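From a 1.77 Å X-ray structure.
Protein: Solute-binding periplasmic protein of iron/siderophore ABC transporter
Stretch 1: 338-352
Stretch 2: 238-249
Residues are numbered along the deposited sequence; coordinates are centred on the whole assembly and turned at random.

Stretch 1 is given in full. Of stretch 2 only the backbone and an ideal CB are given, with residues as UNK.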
# COMPACT_ATOMS: atom_id res chain seq x y z
N TYR A 338 0.70 3.91 4.75
CA TYR A 338 0.20 5.17 4.22
C TYR A 338 -1.25 5.07 3.77
O TYR A 338 -1.81 6.06 3.30
CB TYR A 338 1.01 5.64 3.00
CG TYR A 338 2.46 6.06 3.17
CD1 TYR A 338 3.04 6.92 2.24
CD2 TYR A 338 3.26 5.56 4.19
CE1 TYR A 338 4.36 7.30 2.35
CE2 TYR A 338 4.59 5.93 4.31
CZ TYR A 338 5.14 6.80 3.38
OH TYR A 338 6.46 7.16 3.47
N ASN A 339 -1.86 3.88 3.89
CA ASN A 339 -3.16 3.61 3.29
C ASN A 339 -4.27 4.51 3.80
O ASN A 339 -5.36 4.51 3.20
CB ASN A 339 -3.53 2.13 3.47
CG ASN A 339 -3.71 1.72 4.94
OD1 ASN A 339 -4.31 2.45 5.72
ND2 ASN A 339 -3.22 0.53 5.29
N VAL A 340 -4.05 5.27 4.89
CA VAL A 340 -5.08 6.22 5.32
C VAL A 340 -5.39 7.20 4.20
O VAL A 340 -6.51 7.72 4.11
CB VAL A 340 -4.65 6.93 6.62
CG1 VAL A 340 -3.30 7.63 6.48
CG2 VAL A 340 -5.74 7.93 7.11
N LEU A 341 -4.42 7.47 3.31
CA LEU A 341 -4.71 8.36 2.20
C LEU A 341 -5.71 7.75 1.23
O LEU A 341 -6.51 8.47 0.62
CB LEU A 341 -3.42 8.73 1.46
CG LEU A 341 -2.42 9.44 2.36
CD1 LEU A 341 -1.04 9.48 1.70
CD2 LEU A 341 -2.89 10.83 2.70
N ALA A 342 -5.70 6.43 1.07
CA ALA A 342 -6.72 5.79 0.24
C ALA A 342 -8.07 5.79 0.94
O ALA A 342 -9.11 5.99 0.29
CB ALA A 342 -6.30 4.36 -0.11
N ILE A 343 -8.09 5.56 2.25
CA ILE A 343 -9.36 5.58 2.97
C ILE A 343 -10.04 6.94 2.83
O ILE A 343 -11.26 7.02 2.55
CB ILE A 343 -9.15 5.21 4.44
CG1 ILE A 343 -8.67 3.76 4.56
CG2 ILE A 343 -10.42 5.44 5.24
CD1 ILE A 343 -8.09 3.47 5.95
N GLN A 344 -9.27 8.01 2.97
CA GLN A 344 -9.83 9.36 2.87
C GLN A 344 -10.27 9.66 1.44
O GLN A 344 -11.32 10.28 1.23
CB GLN A 344 -8.81 10.40 3.34
CG GLN A 344 -8.59 10.43 4.85
CD GLN A 344 -7.73 11.60 5.26
OE1 GLN A 344 -7.13 12.28 4.42
NE2 GLN A 344 -7.65 11.84 6.55
N SER A 345 -9.47 9.24 0.45
CA SER A 345 -9.85 9.48 -0.94
C SER A 345 -11.13 8.73 -1.30
O SER A 345 -12.02 9.29 -1.95
CB SER A 345 -8.72 9.06 -1.88
OG SER A 345 -7.65 9.99 -1.83
N PHE A 346 -11.25 7.46 -0.88
CA PHE A 346 -12.48 6.71 -1.12
C PHE A 346 -13.68 7.44 -0.53
O PHE A 346 -14.71 7.61 -1.20
CB PHE A 346 -12.40 5.31 -0.52
CG PHE A 346 -11.51 4.36 -1.27
CD1 PHE A 346 -10.61 4.83 -2.23
CD2 PHE A 346 -11.54 3.00 -1.00
CE1 PHE A 346 -9.78 3.96 -2.90
CE2 PHE A 346 -10.71 2.12 -1.66
CZ PHE A 346 -9.83 2.61 -2.64
N ALA A 347 -13.57 7.85 0.73
CA ALA A 347 -14.70 8.48 1.41
C ALA A 347 -15.13 9.76 0.70
O ALA A 347 -16.33 10.01 0.52
CB ALA A 347 -14.32 8.79 2.86
N LYS A 348 -14.16 10.58 0.31
CA LYS A 348 -14.48 11.83 -0.37
C LYS A 348 -15.14 11.58 -1.72
O LYS A 348 -16.01 12.36 -2.14
CB LYS A 348 -13.21 12.68 -0.53
CG LYS A 348 -13.46 14.15 -0.84
CD LYS A 348 -12.15 14.90 -1.02
CE LYS A 348 -12.39 16.32 -1.51
NZ LYS A 348 -12.90 17.20 -0.42
N TRP A 349 -14.73 10.53 -2.43
CA TRP A 349 -15.42 10.16 -3.67
C TRP A 349 -16.84 9.68 -3.39
O TRP A 349 -17.77 10.05 -4.12
CB TRP A 349 -14.66 9.07 -4.41
CG TRP A 349 -13.31 9.46 -4.89
CD1 TRP A 349 -12.87 10.72 -5.20
CD2 TRP A 349 -12.20 8.58 -5.14
NE1 TRP A 349 -11.55 10.67 -5.61
CE2 TRP A 349 -11.12 9.37 -5.59
CE3 TRP A 349 -12.03 7.19 -5.02
CZ2 TRP A 349 -9.89 8.82 -5.92
CZ3 TRP A 349 -10.80 6.65 -5.34
CH2 TRP A 349 -9.75 7.46 -5.79
N PHE A 350 -17.02 8.86 -2.34
CA PHE A 350 -18.32 8.25 -2.10
C PHE A 350 -19.33 9.28 -1.63
O PHE A 350 -20.52 9.18 -1.95
CB PHE A 350 -18.22 7.14 -1.04
CG PHE A 350 -17.32 5.98 -1.40
CD1 PHE A 350 -16.77 5.84 -2.67
CD2 PHE A 350 -17.02 5.01 -0.44
CE1 PHE A 350 -15.93 4.78 -2.97
CE2 PHE A 350 -16.19 3.94 -0.73
CZ PHE A 350 -15.63 3.83 -2.00
N TYR A 351 -18.90 10.23 -0.81
CA TYR A 351 -19.78 11.23 -0.21
C TYR A 351 -19.15 12.60 -0.38
O TYR A 351 -18.63 13.18 0.58
CB TYR A 351 -20.04 10.90 1.26
CG TYR A 351 -20.60 9.51 1.47
CD1 TYR A 351 -21.96 9.25 1.33
CD2 TYR A 351 -19.77 8.45 1.83
CE1 TYR A 351 -22.47 7.99 1.52
CE2 TYR A 351 -20.28 7.17 2.02
CZ TYR A 351 -21.64 6.95 1.88
OH TYR A 351 -22.17 5.69 2.07
N PRO A 352 -19.17 13.15 -1.60
CA PRO A 352 -18.48 14.43 -1.85
C PRO A 352 -18.98 15.56 -0.98
O PRO A 352 -18.19 16.35 -0.46
CB PRO A 352 -18.75 14.70 -3.34
CG PRO A 352 -19.24 13.41 -3.91
CD PRO A 352 -19.88 12.65 -2.79
N UNK A 238 -7.86 -6.51 2.63
CA UNK A 238 -7.12 -5.60 1.75
C UNK A 238 -7.92 -4.33 1.47
O UNK A 238 -8.49 -3.76 2.40
CB UNK A 238 -6.77 -6.30 0.43
N UNK A 239 -7.99 -3.88 0.20
CA UNK A 239 -8.64 -2.61 -0.07
C UNK A 239 -10.14 -2.67 0.20
O UNK A 239 -10.76 -1.62 0.36
CB UNK A 239 -8.39 -2.19 -1.52
N UNK A 240 -10.71 -3.88 0.27
CA UNK A 240 -12.07 -4.02 0.79
C UNK A 240 -12.24 -3.36 2.14
O UNK A 240 -13.28 -2.75 2.42
CB UNK A 240 -12.45 -5.50 0.89
N UNK A 241 -11.22 -3.46 3.01
CA UNK A 241 -11.26 -2.77 4.29
C UNK A 241 -11.42 -1.27 4.11
O UNK A 241 -12.10 -0.60 4.91
CB UNK A 241 -9.99 -3.07 5.09
N UNK A 242 -10.76 -0.69 3.11
CA UNK A 242 -10.87 0.75 2.90
C UNK A 242 -12.25 1.13 2.41
O UNK A 242 -12.78 2.18 2.79
CB UNK A 242 -9.81 1.23 1.90
N UNK A 243 -12.82 0.32 1.53
CA UNK A 243 -14.19 0.54 1.08
C UNK A 243 -15.14 0.57 2.28
O UNK A 243 -15.95 1.49 2.43
CB UNK A 243 -14.61 -0.55 0.09
N UNK A 244 -15.04 -0.45 3.14
CA UNK A 244 -15.87 -0.54 4.35
C UNK A 244 -15.76 0.73 5.19
O UNK A 244 -16.77 1.34 5.55
CB UNK A 244 -15.46 -1.75 5.19
N UNK A 245 -14.52 1.13 5.54
CA UNK A 245 -14.36 2.28 6.42
C UNK A 245 -14.84 3.56 5.77
O UNK A 245 -15.27 4.49 6.47
CB UNK A 245 -12.90 2.43 6.84
N UNK A 246 -14.76 3.64 4.44
CA UNK A 246 -15.20 4.83 3.73
C UNK A 246 -16.70 4.81 3.49
O UNK A 246 -17.21 5.70 2.80
CB UNK A 246 -14.46 4.96 2.40
N UNK A 247 -17.41 3.83 4.03
CA UNK A 247 -18.85 3.82 3.91
C UNK A 247 -19.40 3.29 2.61
O UNK A 247 -20.55 3.59 2.27
CB UNK A 247 -19.37 5.24 4.12
N UNK A 248 -18.62 2.52 1.85
CA UNK A 248 -19.10 1.87 0.66
C UNK A 248 -19.48 0.43 0.92
O UNK A 248 -19.18 -0.16 1.96
CB UNK A 248 -18.04 1.95 -0.44
N UNK A 249 -20.11 -0.17 -0.09
CA UNK A 249 -20.50 -1.57 -0.06
C UNK A 249 -19.72 -2.31 -1.15
O UNK A 249 -20.06 -2.23 -2.33
CB UNK A 249 -22.01 -1.73 -0.25

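Stretch 2 forms a short helix, 239-245, that crosses helix 340-350 at 47° between N-to-C directions, with an axial approach of 8.6 Å, and then runs into a turn that meets Phe 350 and Tyr 351.

At position 238 the ideal CB has nothing of stretch 1 nearby, but phi is positive (41°) with psi -135°, a combination glycine adopts readily and other residues seldom do, and the position immediately precedes a helix, so glycine or a small polar residue able to reach free amides would suit. It is Asn 238, whose OD1 accepts a weak 2.8 Å hydrogen bond from the backbone N of 239.

Position 239 points sideways, its ideal CB 4.9 Å from Phe 346 CE2. An apolar chain long enough to reach that ring, such as leucine or methionine, would suit. Met 239 reaches it, SD 4.2 Å from Phe 346 CZ and 5.5 Å from the centroid of the Phe 346 ring, obliquely.

Positions 240 and 241 leave the choice open. The first points away and the second sideways, and neither ideal CB has an atom of stretch 1 within 5.5 Å. They are Gly 240 and Asp 241, the latter hydrogen-bonded through OD2 elsewhere in the structure.

Position 242 points toward stretch 1, with the ideal CB 3.8 Å from both Phe 346 CE2 and Ile 343 CG1. Beyond it lie Asn 339 and Ala 342, a largely apolar surface for a long side chain, so leucine, methionine or phenylalanine would fit. Phe 242 brings CD1 to 3.6 Å from Ile 343 CG1 and CD2 to 4.1 Å from Ala 342 CB, while CZ reaches Asn 339 CB at 3.4 Å.

Position 243 points sideways, its ideal CB 4.8 Å from both Phe 346 CD2 and Phe 350 CE2. Two neighbouring aromatic rings favour a branched aliphatic residue, such as valine, leucine or isoleucine. Ile 243 uses both branches: CG1 lies 4.0 Å from Phe 346 CE2, and CG2 4.4 Å from Phe 350 CE2.

Position 244 points away, and a polar residue is acceptable; it is Asp 244.

Position 245 points toward Ile 343, its ideal CB 4.2 Å from Ile 343 CG2, so an aliphatic chain or the methylenes of a longer polar one would serve. In Gln 245, NE2 packs 3.4 Å from Ile 343 CD1 and also makes a weak hydrogen bond to Asp 241 O.

At position 246 the ideal CB is already 3.5 Å from Ala 347 N and 3.6 Å from Phe 346 CB, which favours a very small residue. Ala 246 fits, its CB 3.8 Å from Ala 347 CB and 3.7 Å from Phe 350 CE2.

Position 247 has phi 81° and psi 20°; a CB would jam against the preceding carbonyl and lie 3.0 Å from Tyr 351 CE2. Both restrictions call for glycine. Gly 247 O accepts a 2.7 Å hydrogen bond from Tyr 351 OH.

Position 248 also demands glycine, since its ideal CB would fall 2.7 Å from Phe 350 CE2. Gly 248 N instead lies 3.7 Å from Phe 350 CD2.

Position 249 lies beyond the contact and admits many residues; it is Asn 249.

Stretch 2 (238-249) NMGDFIDQAGGN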
# COMPACT_ATOMS: atom_id res chain seq x y z
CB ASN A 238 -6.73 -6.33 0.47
CG ASN A 238 -5.62 -5.60 -0.29
OD1 ASN A 238 -5.88 -5.00 -1.32
ND2 ASN A 238 -4.40 -5.64 0.23
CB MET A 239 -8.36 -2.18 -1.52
CG MET A 239 -6.92 -1.80 -1.77
SD MET A 239 -6.88 -0.35 -2.82
CE MET A 239 -5.17 -0.23 -3.36
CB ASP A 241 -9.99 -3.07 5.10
CG ASP A 241 -10.01 -4.44 5.76
OD1 ASP A 241 -11.02 -5.16 5.61
OD2 ASP A 241 -9.02 -4.78 6.45
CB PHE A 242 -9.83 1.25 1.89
CG PHE A 242 -8.43 0.76 2.15
CD1 PHE A 242 -8.00 0.45 3.43
CD2 PHE A 242 -7.53 0.65 1.09
CE1 PHE A 242 -6.70 -0.00 3.65
CE2 PHE A 242 -6.24 0.20 1.30
CZ PHE A 242 -5.84 -0.13 2.57
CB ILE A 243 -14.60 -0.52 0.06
CG1 ILE A 243 -13.79 -0.32 -1.23
CG2 ILE A 243 -16.10 -0.45 -0.24
CD1 ILE A 243 -13.97 -1.46 -2.22
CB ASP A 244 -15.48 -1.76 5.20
CG ASP A 244 -15.72 -3.10 4.51
OD1 ASP A 244 -16.31 -3.14 3.41
OD2 ASP A 244 -15.31 -4.14 5.07
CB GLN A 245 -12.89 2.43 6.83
CG GLN A 245 -12.39 1.33 7.75
CD GLN A 245 -10.91 1.49 8.09
OE1 GLN A 245 -10.56 2.01 9.14
NE2 GLN A 245 -10.04 1.03 7.19
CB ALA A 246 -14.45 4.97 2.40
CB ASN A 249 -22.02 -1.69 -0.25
CG ASN A 249 -22.46 -3.11 -0.57
OD1 ASN A 249 -21.84 -4.08 -0.15
ND2 ASN A 249 -23.57 -3.23 -1.31
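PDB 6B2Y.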